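PDB 2BQY: inorganic pyrophosphatase from Helicobacter pylori, which catalyses the magnesium-dependent hydrolysis of inorganic pyrophosphate to two phosphate ions. Local coordinates for residues V84-V89 / L104-I109. Residues are numbered along the deposited sequence; the frame is centred on the assembly and turned at random.
Sequences VKARLV and LIALPI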
ATOM      1  N   VAL A  84     -21.065  -8.327  -1.641  1.00 43.32           N
ATOM      2  CA  VAL A  84     -20.510  -9.569  -2.170  1.00 42.23           C
ATOM      3  C   VAL A  84     -21.395 -10.781  -1.897  1.00 42.50           C
ATOM      4  O   VAL A  84     -21.807 -11.011  -0.757  1.00 42.54           O
ATOM      5  CB  VAL A  84     -19.103  -9.854  -1.563  1.00 43.81           C
ATOM      6  CG1 VAL A  84     -19.200  -9.938  -0.043  1.00 40.79           C
ATOM      7  CG2 VAL A  84     -18.536 -11.153  -2.127  1.00 40.91           C
ATOM      8  N   LYS A  85     -21.688 -11.548  -2.947  1.00 41.91           N
ATOM      9  CA  LYS A  85     -22.490 -12.752  -2.797  1.00 42.41           C
ATOM     10  C   LYS A  85     -21.581 -13.811  -2.187  1.00 42.67           C
ATOM     11  O   LYS A  85     -20.521 -14.130  -2.743  1.00 42.20           O
ATOM     12  CB  LYS A  85     -23.017 -13.241  -4.150  1.00 43.68           C
ATOM     13  CG  LYS A  85     -24.104 -12.365  -4.766  1.00 44.01           C
ATOM     14  CD  LYS A  85     -24.573 -12.956  -6.095  1.00 46.75           C
ATOM     15  CE  LYS A  85     -25.301 -14.301  -5.881  1.00 52.19           C
ATOM     16  NZ  LYS A  85     -25.468 -15.107  -7.171  1.00 51.05           N
ATOM     17  N   ALA A  86     -21.997 -14.358  -1.050  1.00 43.17           N
ATOM     18  CA  ALA A  86     -21.193 -15.360  -0.369  1.00 43.28           C
ATOM     19  C   ALA A  86     -21.980 -16.601   0.036  1.00 42.17           C
ATOM     20  O   ALA A  86     -23.174 -16.699  -0.197  1.00 39.96           O
ATOM     21  CB  ALA A  86     -20.540 -14.733   0.862  1.00 45.24           C
ATOM     22  N   ARG A  87     -21.279 -17.541   0.656  1.00 41.63           N
ATOM     23  CA  ARG A  87     -21.873 -18.784   1.125  1.00 42.74           C
ATOM     24  C   ARG A  87     -21.393 -19.037   2.550  1.00 43.63           C
ATOM     25  O   ARG A  87     -20.252 -18.738   2.881  1.00 44.39           O
ATOM     26  CB  ARG A  87     -21.458 -19.946   0.215  1.00 41.57           C
ATOM     27  CG  ARG A  87     -19.955 -20.187   0.125  1.00 42.35           C
ATOM     28  CD  ARG A  87     -19.642 -21.239  -0.945  1.00 41.74           C
ATOM     29  NE  ARG A  87     -18.221 -21.550  -1.059  1.00 40.11           N
ATOM     30  CZ  ARG A  87     -17.544 -22.281  -0.182  1.00 42.44           C
ATOM     31  NH1 ARG A  87     -16.259 -22.506  -0.366  1.00 43.32           N
ATOM     32  NH2 ARG A  87     -18.149 -22.803   0.869  1.00 45.75           N
ATOM     33  N   LEU A  88     -22.266 -19.592   3.385  1.00 43.40           N
ATOM     34  CA  LEU A  88     -21.932 -19.880   4.777  1.00 41.87           C
ATOM     35  C   LEU A  88     -21.140 -21.168   4.950  1.00 41.83           C
ATOM     36  O   LEU A  88     -21.294 -22.118   4.192  1.00 40.26           O
ATOM     37  CB  LEU A  88     -23.210 -19.956   5.624  1.00 43.07           C
ATOM     38  CG  LEU A  88     -24.045 -18.679   5.709  1.00 43.12           C
ATOM     39  CD1 LEU A  88     -25.379 -18.984   6.382  1.00 41.05           C
ATOM     40  CD2 LEU A  88     -23.278 -17.613   6.472  1.00 43.69           C
ATOM     41  N   VAL A  89     -20.292 -21.188   5.970  1.00 41.57           N
ATOM     42  CA  VAL A  89     -19.470 -22.357   6.272  1.00 40.15           C
ATOM     43  C   VAL A  89     -19.421 -22.582   7.772  1.00 40.10           C
ATOM     44  O   VAL A  89     -18.929 -23.600   8.243  1.00 40.02           O
ATOM     45  CB  VAL A  89     -18.017 -22.198   5.741  1.00 42.33           C
ATOM     46  CG1 VAL A  89     -18.016 -22.158   4.218  1.00 41.84           C
ATOM     47  CG2 VAL A  89     -17.400 -20.944   6.296  1.00 41.29           C
ATOM     48  N   LEU A 104     -21.622 -14.726  11.580  1.00 39.92           N
ATOM     49  CA  LEU A 104     -21.561 -15.725  10.521  1.00 40.95           C
ATOM     50  C   LEU A 104     -20.211 -15.741   9.788  1.00 40.89           C
ATOM     51  O   LEU A 104     -19.634 -14.696   9.500  1.00 39.67           O
ATOM     52  CB  LEU A 104     -22.688 -15.473   9.519  1.00 41.00           C
ATOM     53  CG  LEU A 104     -24.119 -15.489  10.052  1.00 41.81           C
ATOM     54  CD1 LEU A 104     -25.092 -15.119   8.922  1.00 40.61           C
ATOM     55  CD2 LEU A 104     -24.432 -16.833  10.621  1.00 37.77           C
ATOM     56  N   ILE A 105     -19.707 -16.941   9.520  1.00 41.54           N
ATOM     57  CA  ILE A 105     -18.445 -17.113   8.814  1.00 43.04           C
ATOM     58  C   ILE A 105     -18.796 -17.500   7.382  1.00 43.80           C
ATOM     59  O   ILE A 105     -19.382 -18.552   7.142  1.00 45.55           O
ATOM     60  CB  ILE A 105     -17.600 -18.231   9.454  1.00 40.72           C
ATOM     61  CG1 ILE A 105     -17.408 -17.951  10.950  1.00 39.61           C
ATOM     62  CG2 ILE A 105     -16.267 -18.341   8.747  1.00 39.20           C
ATOM     63  CD1 ILE A 105     -16.807 -16.611  11.261  1.00 37.45           C
ATOM     64  N   ALA A 106     -18.443 -16.647   6.428  1.00 43.51           N
ATOM     65  CA  ALA A 106     -18.761 -16.920   5.027  1.00 42.69           C
ATOM     66  C   ALA A 106     -17.587 -16.752   4.073  1.00 41.88           C
ATOM     67  O   ALA A 106     -16.541 -16.226   4.444  1.00 39.12           O
ATOM     68  CB  ALA A 106     -19.904 -16.028   4.580  1.00 38.54           C
ATOM     69  N   LEU A 107     -17.787 -17.220   2.846  1.00 41.86           N
ATOM     70  CA  LEU A 107     -16.800 -17.152   1.778  1.00 42.08           C
ATOM     71  C   LEU A 107     -17.513 -16.704   0.519  1.00 42.36           C
ATOM     72  O   LEU A 107     -18.652 -17.086   0.289  1.00 43.69           O
ATOM     73  CB  LEU A 107     -16.167 -18.524   1.528  1.00 39.08           C
ATOM     74  CG  LEU A 107     -15.136 -19.066   2.517  1.00 40.45           C
ATOM     75  CD1 LEU A 107     -14.813 -20.497   2.175  1.00 42.86           C
ATOM     76  CD2 LEU A 107     -13.880 -18.223   2.457  1.00 40.60           C
ATOM     77  N   PRO A 108     -16.854 -15.889  -0.313  1.00 42.73           N
ATOM     78  CA  PRO A 108     -17.504 -15.425  -1.542  1.00 41.84           C
ATOM     79  C   PRO A 108     -17.851 -16.608  -2.435  1.00 42.04           C
ATOM     80  O   PRO A 108     -17.103 -17.578  -2.497  1.00 43.09           O
ATOM     81  CB  PRO A 108     -16.464 -14.488  -2.154  1.00 42.31           C
ATOM     82  CG  PRO A 108     -15.181 -15.099  -1.700  1.00 44.27           C
ATOM     83  CD  PRO A 108     -15.450 -15.442  -0.265  1.00 41.62           C
ATOM     84  N   ILE A 109     -18.991 -16.546  -3.118  1.00 42.16           N
ATOM     85  CA  ILE A 109     -19.394 -17.657  -3.975  1.00 42.57           C
ATOM     86  C   ILE A 109     -18.342 -17.883  -5.058  1.00 44.00           C
ATOM     87  O   ILE A 109     -17.692 -16.948  -5.494  1.00 46.27           O
ATOM     88  CB  ILE A 109     -20.769 -17.394  -4.636  1.00 41.95           C
ATOM     89  CG1 ILE A 109     -20.689 -16.175  -5.564  1.00 42.66           C
ATOM     90  CG2 ILE A 109     -21.823 -17.163  -3.549  1.00 39.28           C
ATOM     91  CD1 ILE A 109     -21.921 -15.975  -6.403  1.00 40.45           C
TER
HETATM   92  O   HOH W   1     -15.865 -20.345  -1.934  1.00 43.81           O
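A86 and A106 bring their methyls to 4.0 Å, CB to CB, in the antiparallel hairpin of strands 82-96 and 99-108, part of the mixed sheet of the pyrophosphatase fold. Alanine suits both places: the backbones come close here, and each CB already lies against a carbonyl oxygen of the other strand. L88, on the face that carries A106, puts its CD2 3.8 Å from CB of L104; both leucines continue onto helix 157-172, through L164 and V163, and so tie the hairpin to that helix. V89 and I105 meet nearly at right angles, CG2 to CG2, the beta branch setting a methyl close to the backbone on each strand; that of V89 also touches I105 O.

The backbones are joined by a reciprocal pair of hydrogen bonds, R87 N to L107 O (2.7 Å) and L107 N to R87 O, with V89 N to I105 O on one side and I109 N to K85 O, almost straight at 173°, on the other. P108 lacks an N-H, which costs this pairing no hydrogen bond, because it stands opposite A86 in a non-hydrogen-bonded pair. I109 crosses K85 obliquely, its CD1 lying along the lysine chain from CB (3.7 Å) to NZ.

At the polar edge R87's extended aliphatic chain carries the guanidinium along L107, with CB over one face and CD1 3.5 Å from NH1. NH2 hydrogen-bonds to V119 O, while NH1 donates to a water (2.7 Å), which in turn donates to P108 O at 3.1 Å.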